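Local coordinates for protein 3-oxo-tetronate kinase (Haemophilus influenzae, PDB 1YZY) that catalyses the ATP-dependent phosphorylation of 3-oxo-tetronate to 3-oxo-tetronate 4-phosphate, a step in carbohydrate metabolism, at residues A[234-246]-A[371-384]. Sequence-based numbering, arbitrary orientation.
Sequences GKKGTNAFTPTKG and HIGKQIAPGVPWLK
Phe241 O accepts a nearly straight backbone hydrogen bond from Lys374 N (2.9 Å, 165° at the hydrogen), joining the irregular segment 234-246 to the first strand of the antiparallel hairpin 371-384. A water makes a second bridge, donating to Gly237 O and accepting from Gln375 N. Ala240 turns its CB toward the strand, 3.2 Å from Lys374 N, a tight fit for which a lone methyl is small enough. The Phe241 side chain starts away from the hairpin, but with CG between the backbone N and carbonyl carbon (chi1 74°) its ring swings back over the strands. One face lies on Gly373 CA, 3.8 Å from the ring centroid; glycine, having no side chain, also leaves room for the Phe241 carbonyl. Lys384 lends its CB to the far end of the ring, 3.8 Å from Phe241 CE1. Lys374 runs extended beside Thr242, its CB 3.7 Å from Thr242 CG2, and its ammonium makes a weak bond to Thr238 O. Pro243, whose ring is compact and held by its closure, sets CG 3.3 Å from the centroid of the Trp382 six-membered ring, a CH-pi contact almost along the normal; Ile376 CD1 covers the opposite face. Trp382 NE1 bonds to Ala408 O of helix 404-410. The loop between helix 221-232 and strand 248-252 thus crosses a hairpin flanked by strands 26-30 and 391-395.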
loop_
_atom_site.group_PDB
_atom_site.type_symbol
_atom_site.label_atom_id
_atom_site.label_comp_id
_atom_site.label_asym_id
_atom_site.label_seq_id
_atom_site.Cartn_x
_atom_site.Cartn_y
_atom_site.Cartn_z
ATOM N N GLY A 234 12.605 11.472 -13.863
ATOM C CA GLY A 234 11.295 11.960 -14.270
ATOM C C GLY A 234 10.371 10.955 -14.937
ATOM O O GLY A 234 9.256 11.305 -15.326
ATOM N N LYS A 235 10.828 9.718 -15.082
ATOM C CA LYS A 235 10.042 8.666 -15.716
ATOM C C LYS A 235 8.727 8.442 -14.984
ATOM O O LYS A 235 8.623 8.685 -13.787
ATOM C CB LYS A 235 10.853 7.368 -15.757
ATOM C CG LYS A 235 10.200 6.226 -16.527
ATOM C CD LYS A 235 10.186 6.494 -18.028
ATOM C CE LYS A 235 9.232 5.549 -18.755
ATOM N NZ LYS A 235 7.800 5.798 -18.394
ATOM N N LYS A 236 7.702 8.039 -15.723
ATOM C CA LYS A 236 6.400 7.772 -15.119
ATOM C C LYS A 236 6.036 6.286 -15.223
ATOM O O LYS A 236 6.843 5.469 -15.684
ATOM C CB LYS A 236 5.325 8.646 -15.765
ATOM C CG LYS A 236 5.470 10.129 -15.451
ATOM C CD LYS A 236 5.174 10.419 -13.991
ATOM C CE LYS A 236 5.286 11.903 -13.685
ATOM N NZ LYS A 236 4.778 12.227 -12.318
ATOM N N GLY A 237 4.831 5.936 -14.778
ATOM C CA GLY A 237 4.406 4.545 -14.822
ATOM C C GLY A 237 3.759 4.100 -16.122
ATOM O O GLY A 237 3.004 3.125 -16.133
ATOM N N THR A 238 4.026 4.820 -17.208
ATOM C CA THR A 238 3.454 4.492 -18.515
ATOM C C THR A 238 3.915 3.146 -19.060
ATOM O O THR A 238 3.210 2.528 -19.857
ATOM C CB THR A 238 3.747 5.596 -19.573
ATOM O OG1 THR A 238 5.068 6.123 -19.386
ATOM C CG2 THR A 238 2.743 6.721 -19.450
ATOM N N ASN A 239 5.083 2.695 -18.613
ATOM C CA ASN A 239 5.650 1.427 -19.065
ATOM C C ASN A 239 5.654 0.337 -17.992
ATOM O O ASN A 239 6.475 -0.588 -18.028
ATOM C CB ASN A 239 7.066 1.639 -19.605
ATOM C CG ASN A 239 7.082 2.447 -20.883
ATOM O OD1 ASN A 239 6.603 1.992 -21.923
ATOM N ND2 ASN A 239 7.626 3.656 -20.814
ATOM N N ALA A 240 4.801 0.496 -16.986
ATOM C CA ALA A 240 4.693 -0.511 -15.941
ATOM C C ALA A 240 3.947 -1.677 -16.595
ATOM O O ALA A 240 3.052 -1.467 -17.422
ATOM C CB ALA A 240 3.921 0.034 -14.753
ATOM N N PHE A 241 4.340 -2.898 -16.246
ATOM C CA PHE A 241 3.744 -4.096 -16.824
ATOM C C PHE A 241 2.246 -4.284 -16.624
ATOM O O PHE A 241 1.632 -3.706 -15.721
ATOM C CB PHE A 241 4.480 -5.346 -16.320
ATOM C CG PHE A 241 4.170 -5.713 -14.883
ATOM C CD1 PHE A 241 3.016 -6.436 -14.561
ATOM C CD2 PHE A 241 5.035 -5.347 -13.854
ATOM C CE1 PHE A 241 2.728 -6.789 -13.240
ATOM C CE2 PHE A 241 4.759 -5.695 -12.531
ATOM C CZ PHE A 241 3.600 -6.418 -12.225
ATOM N N THR A 242 1.674 -5.115 -17.487
ATOM C CA THR A 242 0.264 -5.508 -17.448
ATOM C C THR A 242 0.260 -7.036 -17.694
ATOM O O THR A 242 1.302 -7.629 -17.985
ATOM C CB THR A 242 -0.618 -4.759 -18.513
ATOM O OG1 THR A 242 -0.024 -4.835 -19.817
ATOM C CG2 THR A 242 -0.803 -3.315 -18.131
ATOM N N PRO A 243 -0.876 -7.709 -17.472
ATOM C CA PRO A 243 -0.863 -9.151 -17.714
ATOM C C PRO A 243 -0.661 -9.483 -19.186
ATOM O O PRO A 243 -1.076 -8.725 -20.064
ATOM C CB PRO A 243 -2.263 -9.578 -17.270
ATOM C CG PRO A 243 -2.608 -8.588 -16.228
ATOM C CD PRO A 243 -2.151 -7.304 -16.860
ATOM N N THR A 244 0.038 -10.576 -19.453
ATOM C CA THR A 244 0.228 -11.016 -20.827
ATOM C C THR A 244 -1.007 -11.853 -21.159
ATOM O O THR A 244 -1.722 -12.286 -20.251
ATOM C CB THR A 244 1.508 -11.865 -20.998
ATOM O OG1 THR A 244 1.797 -12.571 -19.779
ATOM C CG2 THR A 244 2.691 -10.975 -21.387
ATOM N N LYS A 245 -1.286 -12.042 -22.447
ATOM C CA LYS A 245 -2.450 -12.825 -22.862
ATOM C C LYS A 245 -2.533 -14.193 -22.188
ATOM O O LYS A 245 -1.613 -15.015 -22.296
ATOM C CB LYS A 245 -2.489 -12.984 -24.385
ATOM C CG LYS A 245 -3.396 -11.981 -25.097
ATOM C CD LYS A 245 -4.775 -12.566 -25.412
ATOM C CE LYS A 245 -5.541 -12.986 -24.162
ATOM N NZ LYS A 245 -5.743 -11.869 -23.193
ATOM N N GLY A 246 -3.659 -14.420 -21.517
ATOM C CA GLY A 246 -3.910 -15.664 -20.808
ATOM C C GLY A 246 -5.355 -15.722 -20.352
ATOM O O GLY A 246 -6.136 -14.820 -20.656
ATOM N N HIS A 371 4.941 -7.959 -7.662
ATOM C CA HIS A 371 5.637 -6.958 -8.442
ATOM C C HIS A 371 4.577 -5.895 -8.768
ATOM O O HIS A 371 3.552 -6.267 -9.343
ATOM C CB HIS A 371 6.039 -7.520 -9.802
ATOM C CG HIS A 371 7.258 -8.381 -9.757
ATOM N ND1 HIS A 371 8.515 -7.915 -10.077
ATOM C CD2 HIS A 371 7.417 -9.678 -9.401
ATOM C CE1 HIS A 371 9.397 -8.885 -9.916
ATOM N NE2 HIS A 371 8.755 -9.966 -9.507
ATOM N N ILE A 372 4.791 -4.624 -8.431
ATOM C CA ILE A 372 3.734 -3.659 -8.739
ATOM C C ILE A 372 3.788 -3.159 -10.186
ATOM O O ILE A 372 4.853 -2.752 -10.686
ATOM C CB ILE A 372 3.881 -2.474 -7.762
ATOM C CG1 ILE A 372 4.177 -2.986 -6.347
ATOM C CG2 ILE A 372 2.602 -1.638 -7.763
ATOM C CD1 ILE A 372 2.963 -3.497 -5.599
ATOM N N GLY A 373 2.636 -3.218 -10.852
ATOM C CA GLY A 373 2.536 -2.811 -12.239
ATOM C C GLY A 373 1.631 -1.633 -12.530
ATOM O O GLY A 373 1.253 -0.882 -11.630
ATOM N N LYS A 374 1.246 -1.509 -13.797
ATOM C CA LYS A 374 0.410 -0.407 -14.267
ATOM C C LYS A 374 -0.876 -0.176 -13.495
ATOM O O LYS A 374 -1.609 -1.107 -13.175
ATOM C CB LYS A 374 0.116 -0.569 -15.752
ATOM C CG LYS A 374 -0.113 0.732 -16.487
ATOM C CD LYS A 374 0.219 0.538 -17.946
ATOM C CE LYS A 374 -0.151 1.742 -18.771
ATOM N NZ LYS A 374 0.039 1.430 -20.213
ATOM N N GLN A 375 -1.147 1.095 -13.229
ATOM C CA GLN A 375 -2.322 1.513 -12.487
ATOM C C GLN A 375 -3.606 1.447 -13.310
ATOM O O GLN A 375 -3.752 2.147 -14.312
ATOM C CB GLN A 375 -2.103 2.932 -11.948
ATOM C CG GLN A 375 -3.234 3.484 -11.095
ATOM C CD GLN A 375 -2.882 4.812 -10.433
ATOM O OE1 GLN A 375 -2.061 4.868 -9.518
ATOM N NE2 GLN A 375 -3.513 5.883 -10.888
ATOM N N ILE A 376 -4.518 0.576 -12.889
ATOM C CA ILE A 376 -5.811 0.406 -13.545
ATOM C C ILE A 376 -6.692 1.571 -13.117
ATOM O O ILE A 376 -7.431 2.145 -13.916
ATOM C CB ILE A 376 -6.491 -0.917 -13.104
ATOM C CG1 ILE A 376 -5.650 -2.113 -13.542
ATOM C CG2 ILE A 376 -7.888 -1.022 -13.683
ATOM C CD1 ILE A 376 -6.134 -3.412 -12.966
ATOM N N ALA A 377 -6.634 1.873 -11.827
ATOM C CA ALA A 377 -7.389 2.961 -11.223
ATOM C C ALA A 377 -6.612 3.372 -9.972
ATOM O O ALA A 377 -5.750 2.623 -9.501
ATOM C CB ALA A 377 -8.799 2.492 -10.856
ATOM N N PRO A 378 -6.867 4.585 -9.442
ATOM C CA PRO A 378 -6.128 4.988 -8.241
ATOM C C PRO A 378 -6.367 3.966 -7.136
ATOM O O PRO A 378 -7.513 3.716 -6.747
ATOM C CB PRO A 378 -6.745 6.350 -7.896
ATOM C CG PRO A 378 -7.173 6.879 -9.225
ATOM C CD PRO A 378 -7.791 5.652 -9.869
ATOM N N GLY A 379 -5.281 3.366 -6.660
ATOM C CA GLY A 379 -5.373 2.371 -5.608
ATOM C C GLY A 379 -5.502 0.945 -6.117
ATOM O O GLY A 379 -5.498 0.004 -5.324
ATOM N N VAL A 380 -5.613 0.774 -7.432
ATOM C CA VAL A 380 -5.738 -0.558 -8.015
ATOM C C VAL A 380 -4.711 -0.849 -9.117
ATOM O O VAL A 380 -5.004 -0.708 -10.302
ATOM C CB VAL A 380 -7.154 -0.803 -8.597
ATOM C CG1 VAL A 380 -7.364 -2.285 -8.859
ATOM C CG2 VAL A 380 -8.223 -0.281 -7.656
ATOM N N PRO A 381 -3.467 -1.175 -8.740
ATOM C CA PRO A 381 -2.469 -1.473 -9.771
ATOM C C PRO A 381 -2.532 -2.956 -10.194
ATOM O O PRO A 381 -3.220 -3.770 -9.561
ATOM C CB PRO A 381 -1.154 -1.164 -9.051
ATOM C CG PRO A 381 -1.445 -1.577 -7.649
ATOM C CD PRO A 381 -2.825 -1.004 -7.420
ATOM N N TRP A 382 -1.871 -3.288 -11.297
ATOM C CA TRP A 382 -1.813 -4.669 -11.748
ATOM C C TRP A 382 -0.678 -5.287 -10.946
ATOM O O TRP A 382 0.337 -4.630 -10.696
ATOM C CB TRP A 382 -1.507 -4.754 -13.251
ATOM C CG TRP A 382 -2.725 -5.001 -14.074
ATOM C CD1 TRP A 382 -3.268 -4.168 -15.012
ATOM C CD2 TRP A 382 -3.596 -6.139 -13.989
ATOM N NE1 TRP A 382 -4.433 -4.712 -15.512
ATOM C CE2 TRP A 382 -4.657 -5.920 -14.902
ATOM C CE3 TRP A 382 -3.587 -7.321 -13.231
ATOM C CZ2 TRP A 382 -5.701 -6.843 -15.075
ATOM C CZ3 TRP A 382 -4.623 -8.236 -13.403
ATOM C CH2 TRP A 382 -5.667 -7.990 -14.319
ATOM N N LEU A 383 -0.852 -6.539 -10.533
ATOM C CA LEU A 383 0.159 -7.227 -9.742
ATOM C C LEU A 383 0.619 -8.517 -10.415
ATOM O O LEU A 383 0.020 -8.981 -11.375
ATOM C CB LEU A 383 -0.419 -7.582 -8.366
ATOM C CG LEU A 383 -1.064 -6.533 -7.457
ATOM C CD1 LEU A 383 -1.785 -7.223 -6.288
ATOM C CD2 LEU A 383 -0.006 -5.573 -6.934
ATOM N N LYS A 384 1.740 -9.044 -9.953
ATOM C CA LYS A 384 2.237 -10.311 -10.441
ATOM C C LYS A 384 2.976 -10.917 -9.278
ATOM O O LYS A 384 3.834 -10.278 -8.683
ATOM C CB LYS A 384 3.176 -10.196 -11.631
ATOM C CG LYS A 384 3.442 -11.581 -12.238
ATOM C CD LYS A 384 4.516 -11.588 -13.299
ATOM C CE LYS A 384 5.910 -11.657 -12.694
ATOM N NZ LYS A 384 6.122 -12.898 -11.894
HETATM O O HOH W 1 0.622 3.218 -14.298
#